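PDB 7EEH: TqaL from Neurospora crassa, which belongs to the 2OG-Fe dioxygenase family of the cupin clan and binds an iron ion at its metal site. Local coordinates for residues N206-F211 against H253-V258; E181-D186 against T219-T224; R52-A57 against L126-Q131; D40-L45 against H239-L244. The protein carries 1 engineered substitution. All blocks are in the same frame, centred on the assembly; numbering follows the deposited sequence. Where two conformers were deposited one is given.

Interaction 1. Residues N206-F211 against H253-V258; sequences NSAVTF and HSLSPV. With FE (Fe (III) ion), chain H.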
# COMPACT_ATOMS: atom_id res chain seq x y z
N ASN B 206 8.14 -35.25 6.23
CA ASN B 206 8.09 -34.82 4.84
C ASN B 206 6.93 -35.53 4.16
O ASN B 206 7.08 -36.44 3.33
CB ASN B 206 9.43 -35.04 4.16
CG ASN B 206 10.24 -33.75 4.08
OD1 ASN B 206 10.11 -32.89 4.95
ND2 ASN B 206 11.06 -33.61 3.04
N SER B 207 5.73 -35.11 4.58
CA SER B 207 4.48 -35.59 4.02
C SER B 207 3.98 -34.62 2.94
O SER B 207 3.88 -33.41 3.16
CB SER B 207 3.46 -35.76 5.15
OG SER B 207 2.13 -35.50 4.75
N ALA B 208 3.70 -35.17 1.76
CA ALA B 208 3.21 -34.41 0.61
C ALA B 208 4.09 -33.19 0.31
O ALA B 208 3.61 -32.07 0.18
CB ALA B 208 1.75 -34.00 0.81
N VAL B 209 5.40 -33.43 0.21
CA VAL B 209 6.38 -32.39 -0.09
C VAL B 209 6.64 -32.40 -1.59
O VAL B 209 6.85 -33.46 -2.18
CB VAL B 209 7.68 -32.61 0.70
CG1 VAL B 209 8.80 -31.75 0.14
CG2 VAL B 209 7.46 -32.29 2.17
N THR B 210 6.63 -31.22 -2.21
CA THR B 210 6.96 -31.08 -3.63
C THR B 210 8.41 -30.64 -3.74
O THR B 210 8.79 -29.60 -3.20
CB THR B 210 6.04 -30.08 -4.33
OG1 THR B 210 4.67 -30.40 -4.06
CG2 THR B 210 6.28 -30.05 -5.85
N PHE B 211 9.23 -31.47 -4.40
CA PHE B 211 10.60 -31.12 -4.75
C PHE B 211 10.63 -30.65 -6.20
O PHE B 211 9.93 -31.20 -7.05
CB PHE B 211 11.54 -32.31 -4.58
CG PHE B 211 11.56 -32.87 -3.20
CD1 PHE B 211 12.37 -32.32 -2.23
CD2 PHE B 211 10.73 -33.93 -2.85
CE1 PHE B 211 12.39 -32.81 -0.94
CE2 PHE B 211 10.73 -34.44 -1.55
CZ PHE B 211 11.57 -33.87 -0.60
N HIS B 253 9.79 -32.19 -11.36
CA HIS B 253 9.30 -32.16 -10.00
C HIS B 253 8.90 -33.57 -9.56
O HIS B 253 8.80 -34.49 -10.36
CB HIS B 253 8.13 -31.18 -9.83
CG HIS B 253 6.96 -31.47 -10.71
ND1 HIS B 253 6.90 -31.07 -12.04
CD2 HIS B 253 5.79 -32.10 -10.45
CE1 HIS B 253 5.74 -31.45 -12.55
NE2 HIS B 253 5.06 -32.08 -11.61
N SER B 254 8.70 -33.71 -8.26
CA SER B 254 8.29 -34.97 -7.66
C SER B 254 7.58 -34.66 -6.35
O SER B 254 7.81 -33.61 -5.74
CB SER B 254 9.49 -35.90 -7.44
OG SER B 254 10.37 -35.39 -6.45
N LEU B 255 6.68 -35.56 -5.94
CA LEU B 255 5.86 -35.36 -4.76
C LEU B 255 6.02 -36.56 -3.84
O LEU B 255 6.02 -37.71 -4.30
CB LEU B 255 4.38 -35.16 -5.15
CG LEU B 255 3.29 -34.96 -4.08
CD1 LEU B 255 3.52 -33.71 -3.22
CD2 LEU B 255 1.89 -34.94 -4.69
N SER B 256 6.18 -36.30 -2.56
CA SER B 256 6.31 -37.40 -1.61
C SER B 256 4.94 -37.81 -1.10
O SER B 256 3.99 -37.02 -1.14
CB SER B 256 7.21 -36.98 -0.45
OG SER B 256 6.51 -36.17 0.47
N PRO B 257 4.78 -39.06 -0.64
CA PRO B 257 3.45 -39.52 -0.21
C PRO B 257 2.92 -38.74 0.98
O PRO B 257 3.67 -38.26 1.83
CB PRO B 257 3.70 -40.99 0.17
CG PRO B 257 4.97 -41.36 -0.51
CD PRO B 257 5.80 -40.12 -0.55
N VAL B 258 1.59 -38.64 1.04
CA VAL B 258 0.95 -38.16 2.26
C VAL B 258 1.23 -39.15 3.38
O VAL B 258 1.09 -40.36 3.22
CB VAL B 258 -0.56 -37.99 2.05
CG1 VAL B 258 -1.22 -37.53 3.34
CG2 VAL B 258 -0.83 -37.02 0.93
FE FE H . 3.38 -33.39 -11.83
O HOH W 1 6.32 -38.80 2.25
O HOH W 2 1.83 -34.99 -12.32
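The F211 ring carries V209 CG1 against one face, 3.6 Å above its plane and offset toward the rim; S256 CB lies near the plane at its edge, 4.5 Å from F211 CE2. The H253 imidazole binds the Fe (III) ion through NE2 at 2.1 Å and meets the ring of a fellow ligand, H184, edge to face. With D186 these histidines make up the facial triad of the family, two histidines and one carboxylate. The two strands run antiparallel. F211 and S254 form a hydrogen-bonded pair: F211 N reaches S254 O at 2.9 Å, nearly along the C=O axis, and S254 N returns to F211 O at 3.0 Å. T210 and L255 form the adjacent non-hydrogen-bonded pair. Past the strand, the S256 hydroxyl takes over. Held between its own N and carbonyl carbon (chi1 78°), S256 OG donates to N206 O at 2.9 Å from above the carbonyl plane and accepts V209 N at 3.0 Å in an almost straight bond (174°), tying N206 and V209, which flank S207 and A208, to one hydroxyl. Water 1 donates to both N206 O and P257 O. Strand 209-213 lies between strands 252-255 and 231-236; A208, L255 and V258 rest on strand 267-277, and N206 and F211 pack on P228 of the second subunit.

Interaction 2. Residues E181-D186 against T219-T224; sequences EGVHTD and TGAKYT. With FE (Fe (III) ion), chain H.
Just ahead of the HxD motif, whose H184 and D186 join H253 in the iron-binding facial triad, G182 and V183 meet T219, G220 and A221. H184 NE2 binds the Fe (III) ion at 2.2 Å and D186 OD1 at 2.1 Å, and water 2 takes a further position. The imidazole is fixed by a second-shell bond, H184 ND1 to G182 O at 2.7 Å, which lies in the ring plane and nearly along the C=O axis (165° at the hydrogen). This bond sets the ring's rotation and identifies ND1 as the protonated nitrogen. E181 OE1 sits over the centre of one ring face, 3.5 Å above its plane, where its charge may make the imidazole a somewhat stronger electron donor. D186 OD2, the oxygen not bound to the metal, is held by T191 OG1, and D186 N by D248 OD1. In the cupin-type double-stranded β-helix the HxD residues lie in the loop between strands 158-170 and 190-199, and loop 219-224 pairs with that segment through two backbone bonds: V183 N to A221 O at 3.0 Å, in the carbonyl plane, and G220 N to V183 O at 2.7 Å, on a lone pair. G182, with no side chain, brings its CA to 3.2 Å from A221 O, while G220 turns with a positive phi (95°). Alongside these bonds V183 CG2 touches A221 CB at 3.8 Å. V183 also packs on K252 and H213, and the Y223 ring leads away to F211, S254 and S256.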
# COMPACT_ATOMS: atom_id res chain seq x y z
N GLU B 181 4.47 -42.01 -8.80
CA GLU B 181 5.23 -41.38 -9.87
C GLU B 181 6.52 -40.75 -9.36
O GLU B 181 6.55 -40.14 -8.29
CB GLU B 181 4.37 -40.32 -10.56
CG GLU B 181 4.75 -40.07 -12.01
CD GLU B 181 4.02 -38.90 -12.64
OE1 GLU B 181 3.21 -38.23 -11.95
OE2 GLU B 181 4.25 -38.66 -13.84
N GLY B 182 7.58 -40.89 -10.14
CA GLY B 182 8.88 -40.33 -9.81
C GLY B 182 9.07 -38.94 -10.38
O GLY B 182 8.12 -38.23 -10.70
N VAL B 183 10.34 -38.55 -10.49
CA VAL B 183 10.71 -37.28 -11.11
C VAL B 183 10.11 -37.19 -12.51
O VAL B 183 10.29 -38.09 -13.33
CB VAL B 183 12.25 -37.16 -11.16
CG1 VAL B 183 12.67 -35.84 -11.75
CG2 VAL B 183 12.81 -37.34 -9.75
N HIS B 184 9.43 -36.07 -12.80
CA HIS B 184 8.74 -35.93 -14.07
C HIS B 184 8.50 -34.46 -14.40
O HIS B 184 8.68 -33.57 -13.56
CB HIS B 184 7.40 -36.68 -14.04
CG HIS B 184 6.41 -36.10 -13.09
ND1 HIS B 184 6.46 -36.32 -11.73
CD2 HIS B 184 5.36 -35.27 -13.29
CE1 HIS B 184 5.48 -35.68 -11.14
NE2 HIS B 184 4.79 -35.03 -12.07
N THR B 185 8.12 -34.20 -15.66
CA THR B 185 7.36 -33.03 -16.05
C THR B 185 5.94 -33.46 -16.42
O THR B 185 5.70 -34.61 -16.79
CB THR B 185 7.98 -32.29 -17.24
OG1 THR B 185 7.74 -33.03 -18.45
CG2 THR B 185 9.49 -32.12 -17.04
N ASP B 186 5.01 -32.52 -16.33
CA ASP B 186 3.61 -32.77 -16.63
C ASP B 186 3.29 -32.65 -18.12
O ASP B 186 2.14 -32.86 -18.50
CB ASP B 186 2.71 -31.80 -15.87
CG ASP B 186 2.90 -31.87 -14.37
OD1 ASP B 186 3.25 -32.94 -13.84
OD2 ASP B 186 2.67 -30.83 -13.71
N THR B 219 14.66 -38.44 -14.91
CA THR B 219 13.23 -38.72 -15.02
C THR B 219 12.93 -40.12 -14.51
O THR B 219 13.58 -41.09 -14.90
CB THR B 219 12.78 -38.60 -16.48
OG1 THR B 219 13.08 -37.29 -16.98
CG2 THR B 219 11.28 -38.84 -16.59
N GLY B 220 11.96 -40.23 -13.61
CA GLY B 220 11.58 -41.51 -13.05
C GLY B 220 12.23 -41.86 -11.73
O GLY B 220 11.77 -42.80 -11.06
N ALA B 221 13.29 -41.16 -11.32
CA ALA B 221 13.91 -41.42 -10.03
C ALA B 221 12.88 -41.31 -8.91
O ALA B 221 11.99 -40.46 -8.94
CB ALA B 221 15.04 -40.43 -9.78
N LYS B 222 13.00 -42.20 -7.93
CA LYS B 222 12.16 -42.15 -6.74
C LYS B 222 12.59 -40.98 -5.86
O LYS B 222 13.77 -40.62 -5.80
CB LYS B 222 12.25 -43.46 -5.96
CG LYS B 222 11.04 -44.38 -6.11
CD LYS B 222 10.98 -45.01 -7.50
CE LYS B 222 12.07 -46.06 -7.73
NZ LYS B 222 11.67 -47.10 -8.73
N TYR B 223 11.62 -40.39 -5.16
CA TYR B 223 11.91 -39.16 -4.43
C TYR B 223 12.95 -39.37 -3.33
O TYR B 223 13.64 -38.41 -2.96
CB TYR B 223 10.62 -38.58 -3.83
CG TYR B 223 10.39 -38.93 -2.38
CD1 TYR B 223 9.71 -40.09 -2.04
CD2 TYR B 223 10.84 -38.11 -1.36
CE1 TYR B 223 9.49 -40.42 -0.71
CE2 TYR B 223 10.63 -38.43 -0.04
CZ TYR B 223 9.95 -39.59 0.28
OH TYR B 223 9.73 -39.91 1.60
N THR B 224 13.09 -40.59 -2.82
CA THR B 224 14.17 -40.85 -1.87
C THR B 224 15.54 -40.81 -2.54
O THR B 224 16.54 -40.54 -1.86
CB THR B 224 13.97 -42.21 -1.20
OG1 THR B 224 13.45 -43.15 -2.15
CG2 THR B 224 12.98 -42.09 -0.05
FE FE H . 3.38 -33.39 -11.83
O HOH W 2 1.83 -34.99 -12.32

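Interaction 3. Residues R52-A57 against L126-Q131; sequences RADLDA and LNTAFQ
D54 accepts three hydrogen bonds from N127 and T128 where helix 52-58 meets the start of helix 128-141. One carboxylate oxygen, D54 OD2, is gripped twice by the same residue. T128 OG1 donates to it at 2.7 Å on the anti lone pair, and T128 N at 2.9 Å from above the carboxylate plane. The hydroxyl is itself a relay, because T128 OG1 also accepts from T51 N, just ahead of helix 52-58. T51 OG1 in turn accepts from D54 N, so side chain and backbone of D54 are both tied into this network. The D54 backbone carbonyl takes part as well: N127 ND2 reaches D54 O at 2.9 Å in a fairly straight bond (165°), with the oxygen close to the amide plane but the donor lifted out of the carbonyl plane. N127 is the N-cap of helix 128-141. Its CG stands anti to the backbone N (chi1 179°), which turns OD1 back over the first turn, where it accepts from F130 N at 3.0 Å and, weakly, from A129 N at 2.8 Å. The amide thus satisfies helix-start N-H groups with its oxygen and a carbonyl of the other helix with its nitrogen. A carboxylate beside T128 N would be favoured by the partial positive charge of that helix end. D54 and N127 slide past each other in opposite directions, carboxylate and amide planes 35° apart. Beside the polar cluster, L55 CD2 packs on A129 CB at 3.7 Å, and A57 CB lies 4.0 Å from N127 ND2.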
# COMPACT_ATOMS: atom_id res chain seq x y z
N ARG B 52 -16.05 -13.89 0.64
CA ARG B 52 -15.65 -14.70 1.79
C ARG B 52 -16.52 -15.94 1.94
O ARG B 52 -16.06 -16.96 2.45
CB ARG B 52 -15.69 -13.87 3.06
CG ARG B 52 -14.91 -12.59 2.94
CD ARG B 52 -14.03 -12.36 4.14
NE ARG B 52 -13.70 -10.95 4.26
CZ ARG B 52 -12.50 -10.49 4.60
NH1 ARG B 52 -11.52 -11.35 4.85
NH2 ARG B 52 -12.29 -9.18 4.67
N ALA B 53 -17.78 -15.86 1.50
CA ALA B 53 -18.61 -17.06 1.51
C ALA B 53 -18.06 -18.11 0.55
O ALA B 53 -18.01 -19.30 0.88
CB ALA B 53 -20.05 -16.69 1.15
N ASP B 54 -17.60 -17.69 -0.63
CA ASP B 54 -17.06 -18.64 -1.59
C ASP B 54 -15.70 -19.18 -1.15
O ASP B 54 -15.39 -20.34 -1.43
CB ASP B 54 -16.96 -18.00 -2.97
CG ASP B 54 -18.29 -18.04 -3.70
OD1 ASP B 54 -19.18 -18.79 -3.25
OD2 ASP B 54 -18.45 -17.32 -4.70
N LEU B 55 -14.88 -18.36 -0.49
CA LEU B 55 -13.65 -18.89 0.09
C LEU B 55 -13.96 -19.97 1.11
O LEU B 55 -13.27 -21.00 1.16
CB LEU B 55 -12.82 -17.76 0.71
CG LEU B 55 -12.16 -16.79 -0.27
CD1 LEU B 55 -11.93 -15.46 0.41
CD2 LEU B 55 -10.87 -17.36 -0.80
N ASP B 56 -14.98 -19.76 1.95
CA ASP B 56 -15.42 -20.82 2.86
C ASP B 56 -15.88 -22.05 2.09
O ASP B 56 -15.48 -23.18 2.40
CB ASP B 56 -16.57 -20.32 3.74
CG ASP B 56 -16.11 -19.40 4.83
OD1 ASP B 56 -14.92 -19.46 5.20
OD2 ASP B 56 -16.95 -18.61 5.32
N ALA B 57 -16.75 -21.85 1.10
CA ALA B 57 -17.31 -22.98 0.36
C ALA B 57 -16.25 -23.75 -0.41
O ALA B 57 -16.45 -24.94 -0.71
CB ALA B 57 -18.39 -22.49 -0.60
N LEU B 126 -18.43 -21.98 -10.63
CA LEU B 126 -19.06 -20.69 -10.38
C LEU B 126 -18.67 -20.10 -9.03
O LEU B 126 -19.15 -19.02 -8.66
CB LEU B 126 -20.59 -20.81 -10.49
CG LEU B 126 -21.14 -21.28 -11.84
CD1 LEU B 126 -22.67 -21.12 -11.92
CD2 LEU B 126 -20.46 -20.57 -13.02
N ASN B 127 -17.83 -20.79 -8.27
CA ASN B 127 -17.29 -20.24 -7.03
C ASN B 127 -16.34 -19.09 -7.38
O ASN B 127 -15.41 -19.26 -8.16
CB ASN B 127 -16.57 -21.37 -6.27
CG ASN B 127 -15.94 -20.92 -4.99
OD1 ASN B 127 -15.06 -20.05 -4.98
ND2 ASN B 127 -16.37 -21.51 -3.88
N THR B 128 -16.61 -17.90 -6.84
CA THR B 128 -15.83 -16.72 -7.22
C THR B 128 -14.38 -16.78 -6.74
O THR B 128 -13.53 -16.06 -7.29
CB THR B 128 -16.47 -15.44 -6.68
OG1 THR B 128 -16.48 -15.48 -5.24
CG2 THR B 128 -17.89 -15.29 -7.20
N ALA B 129 -14.08 -17.57 -5.71
CA ALA B 129 -12.69 -17.77 -5.31
C ALA B 129 -11.97 -18.67 -6.30
O ALA B 129 -10.84 -18.38 -6.70
CB ALA B 129 -12.60 -18.35 -3.89
N PHE B 130 -12.61 -19.77 -6.71
CA PHE B 130 -12.04 -20.57 -7.79
C PHE B 130 -11.81 -19.72 -9.04
O PHE B 130 -10.76 -19.83 -9.69
CB PHE B 130 -12.94 -21.76 -8.14
CG PHE B 130 -12.54 -22.46 -9.42
CD1 PHE B 130 -11.51 -23.39 -9.42
CD2 PHE B 130 -13.18 -22.17 -10.61
CE1 PHE B 130 -11.13 -24.03 -10.60
CE2 PHE B 130 -12.81 -22.81 -11.79
CZ PHE B 130 -11.79 -23.74 -11.79
N GLN B 131 -12.80 -18.89 -9.41
CA GLN B 131 -12.64 -18.03 -10.58
C GLN B 131 -11.47 -17.07 -10.39
O GLN B 131 -10.69 -16.83 -11.31
CB GLN B 131 -13.92 -17.26 -10.87
CG GLN B 131 -15.12 -18.17 -11.21
CD GLN B 131 -16.38 -17.40 -11.60
OE1 GLN B 131 -16.52 -16.22 -11.29
NE2 GLN B 131 -17.29 -18.08 -12.29

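Interaction 4. Residues D40-L45 against H239-L244; sequences DMVPLL and HFLDTL
M41, a selenomethionine, and L241 both place CG anti to their carbonyl carbon (chi1 -64° and -66°). M41 then bends again at chi2 and chi3, whereas L241 runs on extended (chi2 177°), so that its CD1 reaches the helix. M41 CG lies 3.4 Å from L241 O. M41 CB stands 4.1 Å from L241 CB. L241 CD1 is wedged between two helix side chains: V42 CG2 touches L241 CD1 at 3.8 Å, the two side chains crossing at about a right angle, and L45 CD1 meets L241 CD1 tip to tip at 3.9 Å. The contact is largely apolar, and some of the polar groups of 239-244 are bonded within the segment. H239 to D242 form a type II β turn, with D242 N bonded to H239 O at 2.8 Å and L241 in the left-handed region at its third position. D242 OD2 accepts from H239 N at 2.9 Å, from above the carboxylate plane, and also from R238 N, while D242 OD1 bonds to G38 N. L241 O, lying under M41, accepts from T243 OG1 at 2.9 Å, and T243 OG1 in addition bonds to T194 OG1. The F240 ring lies face-on to L241, with L241 CG 3.4 Å above its plane, over the centre. The turn leads into strand 243-247, second in the eight-stranded antiparallel sheet between strands 33-36 and 190-199. Helix 38-48, kinked at P43, lies over that end of the sheet, and helix 128-141 packs on the same side chains, L133 and F136 against M41 and A132 against L45.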
# COMPACT_ATOMS: atom_id res chain seq x y z
N ASP B 40 -1.17 -14.99 2.12
CA ASP B 40 -0.93 -13.98 1.10
C ASP B 40 -1.86 -14.11 -0.10
O ASP B 40 -2.16 -13.11 -0.76
CB ASP B 40 0.53 -14.06 0.64
CG ASP B 40 1.49 -13.74 1.76
OD1 ASP B 40 1.11 -12.90 2.60
OD2 ASP B 40 2.58 -14.34 1.84
N MSE B 41 -2.33 -15.32 -0.41
CA MSE B 41 -3.30 -15.47 -1.48
C MSE B 41 -4.65 -14.86 -1.14
O MSE B 41 -5.29 -14.28 -2.02
CB MSE B 41 -3.49 -16.95 -1.87
CG MSE B 41 -2.23 -17.56 -2.44
SE MSE B 41 -1.93 -16.95 -4.26
CE MSE B 41 -3.74 -16.65 -4.86
N VAL B 42 -5.10 -14.97 0.12
CA VAL B 42 -6.47 -14.54 0.45
C VAL B 42 -6.73 -13.09 0.05
O VAL B 42 -7.72 -12.84 -0.66
CB VAL B 42 -6.77 -14.81 1.93
CG1 VAL B 42 -8.00 -14.01 2.35
CG2 VAL B 42 -7.03 -16.28 2.16
N PRO B 43 -5.90 -12.10 0.43
CA PRO B 43 -6.21 -10.73 0.01
C PRO B 43 -6.11 -10.52 -1.50
O PRO B 43 -6.85 -9.69 -2.04
CB PRO B 43 -5.18 -9.88 0.77
CG PRO B 43 -4.11 -10.80 1.13
CD PRO B 43 -4.72 -12.14 1.31
N LEU B 44 -5.26 -11.27 -2.20
CA LEU B 44 -5.23 -11.18 -3.65
C LEU B 44 -6.55 -11.66 -4.26
O LEU B 44 -7.11 -11.00 -5.15
CB LEU B 44 -4.05 -11.98 -4.21
CG LEU B 44 -2.68 -11.52 -3.71
CD1 LEU B 44 -1.55 -12.30 -4.33
CD2 LEU B 44 -2.50 -10.04 -3.99
N LEU B 45 -7.05 -12.81 -3.81
CA LEU B 45 -8.29 -13.33 -4.37
C LEU B 45 -9.47 -12.43 -4.03
O LEU B 45 -10.34 -12.19 -4.87
CB LEU B 45 -8.55 -14.76 -3.88
CG LEU B 45 -7.52 -15.82 -4.31
CD1 LEU B 45 -8.05 -17.24 -4.05
CD2 LEU B 45 -7.14 -15.66 -5.76
N HIS B 239 -1.53 -24.99 4.42
CA HIS B 239 -2.60 -24.11 4.85
C HIS B 239 -3.43 -23.70 3.65
O HIS B 239 -2.92 -23.56 2.54
CB HIS B 239 -2.03 -22.86 5.56
CG HIS B 239 -1.14 -23.17 6.72
ND1 HIS B 239 0.21 -22.87 6.73
CD2 HIS B 239 -1.40 -23.77 7.91
CE1 HIS B 239 0.73 -23.26 7.88
NE2 HIS B 239 -0.22 -23.81 8.61
N PHE B 240 -4.73 -23.52 3.91
CA PHE B 240 -5.72 -23.16 2.91
C PHE B 240 -5.17 -22.13 1.93
O PHE B 240 -4.80 -21.02 2.31
CB PHE B 240 -6.97 -22.60 3.61
CG PHE B 240 -8.02 -22.12 2.67
CD1 PHE B 240 -8.56 -22.98 1.72
CD2 PHE B 240 -8.50 -20.82 2.73
CE1 PHE B 240 -9.53 -22.56 0.84
CE2 PHE B 240 -9.48 -20.38 1.86
CZ PHE B 240 -10.00 -21.25 0.90
N LEU B 241 -5.11 -22.52 0.66
CA LEU B 241 -4.75 -21.72 -0.52
C LEU B 241 -3.24 -21.54 -0.69
O LEU B 241 -2.85 -20.76 -1.55
CB LEU B 241 -5.41 -20.33 -0.52
CG LEU B 241 -6.94 -20.32 -0.66
CD1 LEU B 241 -7.48 -18.90 -0.58
CD2 LEU B 241 -7.37 -20.99 -1.96
N ASP B 242 -2.40 -22.21 0.10
CA ASP B 242 -1.02 -22.42 -0.30
C ASP B 242 -0.96 -22.81 -1.77
O ASP B 242 -1.66 -23.74 -2.20
CB ASP B 242 -0.37 -23.52 0.55
CG ASP B 242 0.09 -23.02 1.94
OD1 ASP B 242 0.00 -21.81 2.24
OD2 ASP B 242 0.57 -23.87 2.72
N THR B 243 -0.14 -22.11 -2.55
CA THR B 243 -0.13 -22.23 -4.01
C THR B 243 1.30 -22.27 -4.54
O THR B 243 2.10 -21.37 -4.26
CB THR B 243 -0.89 -21.08 -4.68
OG1 THR B 243 -2.29 -21.18 -4.37
CG2 THR B 243 -0.74 -21.14 -6.18
N LEU B 244 1.60 -23.31 -5.31
CA LEU B 244 2.86 -23.45 -6.04
C LEU B 244 2.57 -23.30 -7.53
O LEU B 244 1.66 -23.95 -8.05
CB LEU B 244 3.49 -24.83 -5.78
CG LEU B 244 4.70 -25.14 -6.65
CD1 LEU B 244 5.89 -24.27 -6.24
CD2 LEU B 244 5.04 -26.64 -6.61

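In the fold
Interactions 1 and 2 sit together at the iron, their centres 11 Å apart; they share the Fe (III) ion and water 2, and touch where H253 N meets H184 O and where Y223 packs on F211 and P257. Interactions 3 and 4 have centres 12 Å apart, where helices 38-48, 52-58 and 128-141 meet the turn before strand 243-247, sharing an apolar patch of L55, L45 and L241. Along the chain, interaction 3 is nested within the span closed by interaction 4, as is interaction 2, while 1 crosses both 2 and 4. Interactions 2 and 3, 33 Å between centres, lie on opposite sides of the chain centre. Strand 209-213 of interaction 1 packs on strand 243-247 of interaction 4 through T210 and L244.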